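Local coordinates for protein pyoverdine synthetase F (Pseudomonas aeruginosa PAO1, PDB 6CUL) that is a single-chain alpha/beta protein built round a mixed seven-stranded sheet with a Rossmann-like parallel half, and binds the ligand FGD, at residues V106-R111 with L148-D153; G57-D62 with V136-D141; R31-V36 with N254-S259. All coordinates share one frame; numbering follows the deposited sequence.

Contacts 1 and 2 lie at one end of the seven-stranded sheet, their centres about 14 Å apart, and contact 3 sits on the opposite side of the chain's centre, about 25 Å and 24 Å from them. Along the chain, contact 3 joins the earliest segment to the latest, so both other contacts fall between its two halves. The segments of contacts 1 and 2 alternate: 57-62, 106-111, 136-141, 148-153. Contact 1 joins the loops after strands 103-105 and 142-145; contact 2 sets strand 55-60 against the turn after helix 118-136. An Asp61-Ser108 bond links them in the parallel half. Contact 3 packs the lead-in to helix 36-46 on helix 248-271.

Contact 1: V106-R111 with L148-D153; sequences VPSTYR and LLVILD
Tyr110 reaches across to Val150 with the far end of its ring, and the two side chains approach from opposite directions. The hydroxyl does the touching: Tyr110 OH lies 3.5 Å from Val150 CG1 and 3.7 Å from Val150 CG2, so the phenol oxygen rests against both methyls. CG1 sits at the ring's edge, near its plane, rather than over a face. A chi1 of 76° sets Tyr110 CG between the backbone N and the carbonyl carbon, and the ring runs on from there to Val150. Ser108 closes on the second branch of the valine, with OG 3.7 Å from Val150 CG2. This is the tight part of the contact, three buried residues meeting by van der Waals packing with no hydrogen bond between the two segments.

The Ser108 hydroxyl has two partners: Arg111 NE of its own loop and, beyond the two segments, Asp61 OD2. The arginine bond (NE to Ser108 OG 3.0 Å) finds OG 20° out of the guanidinium plane. Arg111 folds back beside the tyrosine, its CG 3.8 Å above the plane of the Tyr110 ring and shifted toward the rim. His120 meets the same ring edge-to-face.

Things are looser round about. The backbones stay well apart, with Ser108 CA and Val150 CA at 7.8 Å, and Leu149, Ile151 and Asp153 are exposed. Arg111 is partly exposed; it forms a salt bridge with Asp69 and a hydrogen bond to a citric acid probably picked up from the crystallisation liquor. Thr109 and Tyr110 belong to the FGD pocket, although the Ser108 side chain is about 14 Å from that ligand. Both loops follow parallel strands, 103-105 and 142-145, at their C-terminal ends, a position consistent with the pocket-forming side of a Rossmann-like fold.

Contact 2: G57-D62 with V136-D141; sequences GVIYDD and VELGAD
Leu138 drops one methyl onto strand 55-60, at the returning end of a beta-alpha-beta crossover: strand 103-105, helix 118-136 and then strand 142-145, all in a Rossmann-like sheet. The branch that touches is CD1. It lies 4.2 Å from Ile59 CD1, methyl against methyl, and 4.4 Å from Gly57 CA, so a single carbon meets the tip of the isoleucine and the bare backbone of the glycine two residues before it. Gly57 has no side chain, and that lets the leucine settle close to the strand; the two alpha carbons, Gly57 CA and Leu138 CA, are 7.2 Å apart. No hydrogen bond crosses between the segments, and the contact is purely apolar. Within Leu138, a chi1 of -47° followed by an extended chi2 of 151° carries CD1 out to the strand.

The next shell holds each partner in place. Ile59 points toward the leucine while Val58 between the two contact residues points away, as expected along an extended strand. Strand 55-60 is itself clasped on both sides: backbone bonds join Gly57 to Tyr8 and Ile59 to Trp10 along one edge, and Val58 to Leu102 and Leu104 along the other. Ile59 also packs on Leu104.

Leu138 is positioned by the way the chain leaves helix 118-136. Val136 to Gly139 form a type I turn that ends in a Schellman motif, with Gly139 taking a positive phi of 57°. One of its closing bonds runs from Gly139 N to Val136 O, 3.0 Å.

Contact 3: R31-V36 with N254-S259; sequences RYMKSV and NNFNNS
The Phe256 ring is met from three directions by residues of 31-36. Val36 comes over one face: its CG2 methyl lies 4.0 Å from Phe256 CZ, and the two side chains cross at about a right angle. Lys34 uses its backbone instead, its carbonyl O standing at the ring's edge near the plane, 3.5 Å from Phe256 CD2, where the slightly positive ring hydrogens would favour an oxygen. Met33, present as selenomethionine, makes a Met-aromatic contact that is neither face-on nor edge-on. Its SE is 4.8 Å from the centroid of the Phe256 ring and 43° off the ring normal. With Met33 CG anti to the backbone N, the bend at chi2 (55°) brings SE to the ring.

Phe256 projects from helix 248-271, which also packs against strand 233-241 of the large sheet, while 31-36 leads from the small hairpin of strands 23-26 and 29-32 into helix 36-46. Ser35 is the N-cap of that helix, its OG bonded to Glu38 N.

Beside the phenylalanine a water bridges the Lys34 carbonyl and the Asn257 side-chain amide. It donates to Lys34 O at 3.3 Å and accepts from Asn257 ND2 at 2.8 Å, lying in the plane of the Phe256 ring at its edge. Asn257 ND2 is also bonded to Trp253 O, one helical turn back, and Lys34 NZ forms a salt bridge with Glu42.

Contact 1: V106-R111 with L148-D153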
loop_
_atom_site.group_PDB
_atom_site.type_symbol
_atom_site.label_atom_id
_atom_site.label_comp_id
_atom_site.label_asym_id
_atom_site.label_seq_id
_atom_site.Cartn_x
_atom_site.Cartn_y
_atom_site.Cartn_z
ATOM N N VAL A 106 9.859 5.284 11.074
ATOM C CA VAL A 106 11.097 4.562 11.102
ATOM C C VAL A 106 11.676 5.106 9.800
ATOM O O VAL A 106 11.743 4.423 8.835
ATOM C CB VAL A 106 10.946 3.067 11.092
ATOM C CG1 VAL A 106 12.215 2.405 10.633
ATOM C CG2 VAL A 106 10.577 2.573 12.428
ATOM N N PRO A 107 12.141 6.346 9.824
ATOM C CA PRO A 107 12.551 6.975 8.582
ATOM C C PRO A 107 13.704 6.386 7.788
ATOM O O PRO A 107 14.702 6.158 8.330
ATOM C CB PRO A 107 12.893 8.385 9.024
ATOM C CG PRO A 107 12.313 8.535 10.359
ATOM C CD PRO A 107 12.356 7.212 10.969
ATOM N N SER A 108 13.500 6.196 6.490
ATOM C CA SER A 108 14.503 5.755 5.567
ATOM C C SER A 108 15.299 6.924 5.088
ATOM O O SER A 108 15.318 7.249 3.945
ATOM C CB SER A 108 13.927 5.049 4.344
ATOM O OG SER A 108 12.898 5.702 3.719
ATOM N N THR A 109 15.980 7.493 6.066
ATOM C CA THR A 109 16.913 8.604 5.988
ATOM C C THR A 109 18.109 8.353 5.077
ATOM O O THR A 109 18.512 9.202 4.384
ATOM C CB THR A 109 17.418 8.887 7.340
ATOM O OG1 THR A 109 17.814 7.669 7.953
ATOM C CG2 THR A 109 16.360 9.483 8.063
ATOM N N TYR A 110 18.481 7.105 4.945
ATOM C CA TYR A 110 19.517 6.653 4.107
ATOM C C TYR A 110 19.297 7.133 2.719
ATOM O O TYR A 110 20.230 7.218 2.023
ATOM C CB TYR A 110 19.574 5.119 4.119
ATOM C CG TYR A 110 18.511 4.382 3.321
ATOM C CD1 TYR A 110 18.646 4.228 1.973
ATOM C CD2 TYR A 110 17.419 3.818 3.924
ATOM C CE1 TYR A 110 17.736 3.571 1.244
ATOM C CE2 TYR A 110 16.478 3.142 3.204
ATOM C CZ TYR A 110 16.648 3.024 1.849
ATOM O OH TYR A 110 15.746 2.410 1.065
ATOM N N ARG A 111 18.094 7.446 2.340
ATOM C CA ARG A 111 17.816 7.998 1.049
ATOM C C ARG A 111 18.462 9.388 0.804
ATOM O O ARG A 111 18.603 9.739 -0.294
ATOM C CB ARG A 111 16.328 7.988 0.767
ATOM C CG ARG A 111 15.718 6.654 0.453
ATOM C CD ARG A 111 14.259 6.756 0.215
ATOM N NE ARG A 111 13.547 7.357 1.308
ATOM C CZ ARG A 111 12.769 8.403 1.256
ATOM N NH1 ARG A 111 12.553 9.008 0.172
ATOM N NH2 ARG A 111 12.189 8.801 2.324
ATOM N N LEU A 148 4.569 1.020 0.721
ATOM C CA LEU A 148 5.812 1.400 1.360
ATOM C C LEU A 148 6.836 1.349 0.229
ATOM O O LEU A 148 7.066 0.323 -0.323
ATOM C CB LEU A 148 6.177 0.455 2.470
ATOM C CG LEU A 148 7.664 0.485 2.805
ATOM C CD1 LEU A 148 8.123 1.818 3.316
ATOM C CD2 LEU A 148 8.042 -0.585 3.772
ATOM N N LEU A 149 7.460 2.476 -0.069
ATOM C CA LEU A 149 8.352 2.658 -1.188
ATOM C C LEU A 149 9.743 1.999 -1.137
ATOM O O LEU A 149 10.381 1.866 -2.126
ATOM C CB LEU A 149 8.434 4.149 -1.531
ATOM C CG LEU A 149 7.191 5.011 -1.661
ATOM C CD1 LEU A 149 7.461 6.391 -2.131
ATOM C CD2 LEU A 149 6.231 4.380 -2.586
ATOM N N VAL A 150 10.198 1.635 0.039
ATOM C CA VAL A 150 11.433 0.975 0.228
ATOM C C VAL A 150 11.198 -0.472 -0.130
ATOM O O VAL A 150 10.170 -0.990 0.134
ATOM C CB VAL A 150 11.892 1.149 1.673
ATOM C CG1 VAL A 150 13.100 0.335 2.013
ATOM C CG2 VAL A 150 12.176 2.582 1.960
ATOM N N ILE A 151 12.195 -1.131 -0.695
ATOM C CA ILE A 151 12.092 -2.505 -1.090
ATOM C C ILE A 151 12.735 -3.300 -0.051
ATOM O O ILE A 151 13.883 -3.163 0.128
ATOM C CB ILE A 151 12.939 -2.786 -2.297
ATOM C CG1 ILE A 151 12.649 -1.802 -3.405
ATOM C CG2 ILE A 151 12.747 -4.215 -2.694
ATOM C CD1 ILE A 151 11.202 -1.419 -3.574
ATOM N N LEU A 152 12.016 -4.189 0.570
ATOM C CA LEU A 152 12.625 -4.925 1.624
ATOM C C LEU A 152 13.347 -6.158 1.146
ATOM O O LEU A 152 12.756 -7.017 0.683
ATOM C CB LEU A 152 11.558 -5.287 2.638
ATOM C CG LEU A 152 11.033 -4.125 3.470
ATOM C CD1 LEU A 152 9.835 -3.503 2.823
ATOM C CD2 LEU A 152 10.723 -4.554 4.860
ATOM N N ASP A 153 14.654 -6.179 1.148
ATOM C CA ASP A 153 15.391 -7.372 0.791
ATOM C C ASP A 153 15.977 -8.085 1.996
ATOM O O ASP A 153 16.174 -9.265 1.896
ATOM C CB ASP A 153 16.511 -7.121 -0.239
ATOM C CG ASP A 153 17.637 -6.316 0.305
ATOM O OD1 ASP A 153 17.421 -5.818 1.375
ATOM O OD2 ASP A 153 18.687 -6.135 -0.282
#

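Contact 2: G57-D62 with V136-D141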
loop_
_atom_site.group_PDB
_atom_site.type_symbol
_atom_site.label_atom_id
_atom_site.label_comp_id
_atom_site.label_asym_id
_atom_site.label_seq_id
_atom_site.Cartn_x
_atom_site.Cartn_y
_atom_site.Cartn_z
ATOM N N GLY A 57 0.706 -0.922 15.298
ATOM C CA GLY A 57 1.430 0.256 14.936
ATOM C C GLY A 57 1.220 0.647 13.513
ATOM O O GLY A 57 1.034 -0.178 12.693
ATOM N N VAL A 58 1.268 1.922 13.228
ATOM C CA VAL A 58 1.088 2.371 11.857
ATOM C C VAL A 58 2.345 3.136 11.446
ATOM O O VAL A 58 2.393 4.324 11.496
ATOM C CB VAL A 58 -0.176 3.267 11.651
ATOM C CG1 VAL A 58 -0.273 3.731 10.225
ATOM C CG2 VAL A 58 -1.455 2.549 12.020
ATOM N N ILE A 59 3.342 2.399 11.065
ATOM C CA ILE A 59 4.605 2.888 10.647
ATOM C C ILE A 59 4.624 3.561 9.260
ATOM O O ILE A 59 3.946 3.198 8.392
ATOM C CB ILE A 59 5.610 1.729 10.745
ATOM C CG1 ILE A 59 5.491 1.025 12.103
ATOM C CG2 ILE A 59 7.028 2.199 10.539
ATOM C CD1 ILE A 59 5.908 -0.390 12.150
ATOM N N TYR A 60 5.374 4.608 9.125
ATOM C CA TYR A 60 5.496 5.299 7.882
ATOM C C TYR A 60 6.973 5.644 7.743
ATOM O O TYR A 60 7.595 5.944 8.687
ATOM C CB TYR A 60 4.529 6.476 7.833
ATOM C CG TYR A 60 4.994 7.656 8.493
ATOM C CD1 TYR A 60 4.893 7.839 9.838
ATOM C CD2 TYR A 60 5.593 8.602 7.773
ATOM C CE1 TYR A 60 5.396 8.975 10.396
ATOM C CE2 TYR A 60 6.085 9.735 8.311
ATOM C CZ TYR A 60 5.977 9.915 9.603
ATOM O OH TYR A 60 6.494 11.053 10.023
ATOM N N ASP A 61 7.531 5.565 6.579
ATOM C CA ASP A 61 8.909 5.848 6.442
ATOM C C ASP A 61 9.381 7.214 5.992
ATOM O O ASP A 61 10.535 7.396 5.905
ATOM C CB ASP A 61 9.487 4.866 5.468
ATOM C CG ASP A 61 9.324 5.281 4.081
ATOM O OD1 ASP A 61 8.249 5.533 3.651
ATOM O OD2 ASP A 61 10.274 5.324 3.410
ATOM N N ASP A 62 8.509 8.151 5.771
ATOM C CA ASP A 62 8.934 9.405 5.231
ATOM C C ASP A 62 9.810 10.225 6.137
ATOM O O ASP A 62 9.730 10.092 7.308
ATOM C CB ASP A 62 7.725 10.217 4.871
ATOM C CG ASP A 62 6.680 9.433 4.209
ATOM O OD1 ASP A 62 6.088 8.569 4.796
ATOM O OD2 ASP A 62 6.436 9.705 3.085
ATOM N N VAL A 136 9.098 -5.795 16.833
ATOM C CA VAL A 136 9.379 -6.558 18.020
ATOM C C VAL A 136 9.060 -5.678 19.182
ATOM O O VAL A 136 8.472 -6.123 20.078
ATOM C CB VAL A 136 10.807 -7.012 18.082
ATOM C CG1 VAL A 136 11.069 -7.688 19.382
ATOM C CG2 VAL A 136 11.112 -7.925 16.945
ATOM N N GLU A 137 9.353 -4.411 19.119
ATOM C CA GLU A 137 8.891 -3.547 20.174
ATOM C C GLU A 137 7.347 -3.561 20.244
ATOM O O GLU A 137 6.796 -3.165 21.250
ATOM C CB GLU A 137 9.414 -2.153 20.000
ATOM C CG GLU A 137 10.357 -1.630 21.058
ATOM C CD GLU A 137 10.731 -0.208 20.776
ATOM O OE1 GLU A 137 11.887 0.056 20.483
ATOM O OE2 GLU A 137 9.855 0.644 20.777
ATOM N N LEU A 138 6.699 -3.893 19.157
ATOM C CA LEU A 138 5.270 -4.029 19.190
ATOM C C LEU A 138 4.711 -5.491 19.386
ATOM O O LEU A 138 3.545 -5.642 19.559
ATOM C CB LEU A 138 4.699 -3.403 17.932
ATOM C CG LEU A 138 5.166 -2.037 17.480
ATOM C CD1 LEU A 138 5.056 -1.970 15.992
ATOM C CD2 LEU A 138 4.409 -0.930 18.106
ATOM N N GLY A 139 5.615 -6.438 19.376
ATOM C CA GLY A 139 5.350 -7.822 19.416
ATOM C C GLY A 139 4.481 -8.172 18.272
ATOM O O GLY A 139 3.764 -9.037 18.417
ATOM N N ALA A 140 4.638 -7.539 17.154
ATOM C CA ALA A 140 3.729 -7.750 16.102
ATOM C C ALA A 140 3.737 -9.148 15.618
ATOM O O ALA A 140 4.735 -9.706 15.363
ATOM C CB ALA A 140 4.029 -6.815 14.954
ATOM N N ASP A 141 2.610 -9.752 15.683
ATOM C CA ASP A 141 2.427 -11.020 15.099
ATOM C C ASP A 141 2.347 -10.930 13.609
ATOM O O ASP A 141 2.732 -11.829 12.995
ATOM C CB ASP A 141 1.241 -11.696 15.726
ATOM C CG ASP A 141 1.503 -12.069 17.147
ATOM O OD1 ASP A 141 2.619 -12.320 17.501
ATOM O OD2 ASP A 141 0.615 -12.141 17.910
#

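Contact 3: R31-V36 with N254-S259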
loop_
_atom_site.group_PDB
_atom_site.type_symbol
_atom_site.label_atom_id
_atom_site.label_comp_id
_atom_site.label_asym_id
_atom_site.label_seq_id
_atom_site.Cartn_x
_atom_site.Cartn_y
_atom_site.Cartn_z
ATOM N N ARG A 31 -15.940 11.036 -5.653
ATOM C CA ARG A 31 -15.939 9.874 -4.842
ATOM C C ARG A 31 -14.834 10.180 -3.830
ATOM O O ARG A 31 -13.844 10.751 -4.130
ATOM C CB ARG A 31 -15.529 8.672 -5.685
ATOM C CG ARG A 31 -16.433 7.465 -5.715
ATOM C CD ARG A 31 -17.742 7.771 -6.373
ATOM N NE ARG A 31 -18.625 6.667 -6.675
ATOM C CZ ARG A 31 -19.782 6.836 -7.277
ATOM N NH1 ARG A 31 -20.149 8.013 -7.669
ATOM N NH2 ARG A 31 -20.591 5.848 -7.490
ATOM N N TYR A 32 -14.995 9.741 -2.627
ATOM C CA TYR A 32 -13.986 9.915 -1.614
ATOM C C TYR A 32 -12.918 8.841 -1.739
ATOM O O TYR A 32 -13.208 7.706 -1.662
ATOM C CB TYR A 32 -14.636 9.886 -0.240
ATOM C CG TYR A 32 -13.684 9.878 0.899
ATOM C CD1 TYR A 32 -13.105 11.035 1.371
ATOM C CD2 TYR A 32 -13.372 8.727 1.495
ATOM C CE1 TYR A 32 -12.247 11.011 2.394
ATOM C CE2 TYR A 32 -12.519 8.697 2.514
ATOM C CZ TYR A 32 -11.964 9.841 2.968
ATOM O OH TYR A 32 -11.117 9.677 3.975
HETATM N N MSE A 33 -11.672 9.224 -1.926
HETATM C CA MSE A 33 -10.588 8.266 -2.114
HETATM C C MSE A 33 -10.132 7.776 -0.793
HETATM O O MSE A 33 -9.242 8.329 -0.215
HETATM C CB MSE A 33 -9.412 8.896 -2.827
HETATM C CG MSE A 33 -8.289 7.994 -3.271
HETATM SE SE MSE A 33 -8.751 6.500 -4.382
HETATM C CE MSE A 33 -8.548 7.287 -6.085
ATOM N N LYS A 34 -10.797 6.762 -0.292
ATOM C CA LYS A 34 -10.531 6.209 0.994
ATOM C C LYS A 34 -9.236 5.473 0.945
ATOM O O LYS A 34 -8.941 4.895 -0.035
ATOM C CB LYS A 34 -11.653 5.261 1.361
ATOM C CG LYS A 34 -11.652 4.710 2.753
ATOM C CD LYS A 34 -12.589 3.559 2.853
ATOM C CE LYS A 34 -14.024 3.967 3.106
ATOM N NZ LYS A 34 -15.001 2.885 3.301
ATOM N N SER A 35 -8.469 5.550 2.001
ATOM C CA SER A 35 -7.254 4.839 2.094
ATOM C C SER A 35 -7.414 3.386 2.423
ATOM O O SER A 35 -8.424 2.943 2.820
ATOM C CB SER A 35 -6.343 5.470 3.086
ATOM O OG SER A 35 -6.718 5.225 4.359
ATOM N N VAL A 36 -6.370 2.649 2.172
ATOM C CA VAL A 36 -6.316 1.263 2.521
ATOM C C VAL A 36 -6.425 1.076 4.022
ATOM O O VAL A 36 -7.044 0.173 4.432
ATOM C CB VAL A 36 -5.069 0.613 2.022
ATOM C CG1 VAL A 36 -4.990 -0.797 2.484
ATOM C CG2 VAL A 36 -5.043 0.653 0.539
ATOM N N ASN A 254 -11.971 2.141 -8.219
ATOM C CA ASN A 254 -12.638 0.906 -8.379
ATOM C C ASN A 254 -11.855 -0.348 -7.947
ATOM O O ASN A 254 -12.404 -1.224 -7.372
ATOM C CB ASN A 254 -13.038 0.779 -9.796
ATOM C CG ASN A 254 -14.163 1.676 -10.141
ATOM O OD1 ASN A 254 -14.752 2.269 -9.319
ATOM N ND2 ASN A 254 -14.444 1.763 -11.376
ATOM N N ASN A 255 -10.596 -0.446 -8.271
ATOM C CA ASN A 255 -9.817 -1.547 -7.803
ATOM C C ASN A 255 -9.689 -1.498 -6.275
ATOM O O ASN A 255 -9.710 -2.496 -5.666
ATOM C CB ASN A 255 -8.492 -1.651 -8.498
ATOM C CG ASN A 255 -7.956 -3.039 -8.479
ATOM O OD1 ASN A 255 -8.660 -3.974 -8.730
ATOM N ND2 ASN A 255 -6.722 -3.173 -8.146
ATOM N N PHE A 256 -9.526 -0.323 -5.698
ATOM C CA PHE A 256 -9.500 -0.192 -4.270
ATOM C C PHE A 256 -10.822 -0.623 -3.742
ATOM O O PHE A 256 -10.826 -1.302 -2.800
ATOM C CB PHE A 256 -9.435 1.225 -3.804
ATOM C CG PHE A 256 -8.101 1.718 -3.438
ATOM C CD1 PHE A 256 -6.981 1.162 -3.920
ATOM C CD2 PHE A 256 -7.989 2.868 -2.673
ATOM C CE1 PHE A 256 -5.760 1.701 -3.595
ATOM C CE2 PHE A 256 -6.795 3.401 -2.360
ATOM C CZ PHE A 256 -5.688 2.822 -2.805
ATOM N N ASN A 257 -11.941 -0.173 -4.306
ATOM C CA ASN A 257 -13.260 -0.585 -3.867
ATOM C C ASN A 257 -13.791 -1.972 -4.394
ATOM O O ASN A 257 -14.473 -2.631 -3.704
ATOM C CB ASN A 257 -14.246 0.604 -3.950
ATOM C CG ASN A 257 -13.813 1.850 -3.082
ATOM O OD1 ASN A 257 -14.338 2.108 -2.041
ATOM N ND2 ASN A 257 -12.923 2.591 -3.549
ATOM N N ASN A 258 -13.489 -2.369 -5.624
ATOM C CA ASN A 258 -13.921 -3.672 -6.158
ATOM C C ASN A 258 -13.085 -4.878 -5.803
ATOM O O ASN A 258 -13.582 -5.909 -5.639
ATOM C CB ASN A 258 -14.094 -3.640 -7.671
ATOM C CG ASN A 258 -15.533 -3.525 -8.109
ATOM O OD1 ASN A 258 -16.407 -3.335 -7.316
ATOM N ND2 ASN A 258 -15.762 -3.651 -9.387
ATOM N N SER A 259 -11.800 -4.730 -5.743
ATOM C CA SER A 259 -10.967 -5.807 -5.412
ATOM C C SER A 259 -9.974 -5.706 -4.282
ATOM O O SER A 259 -9.648 -6.661 -3.761
ATOM C CB SER A 259 -10.231 -6.176 -6.682
ATOM O OG SER A 259 -9.654 -7.401 -6.572
HETATM O O HOH W 1 -11.352 4.491 -2.196
#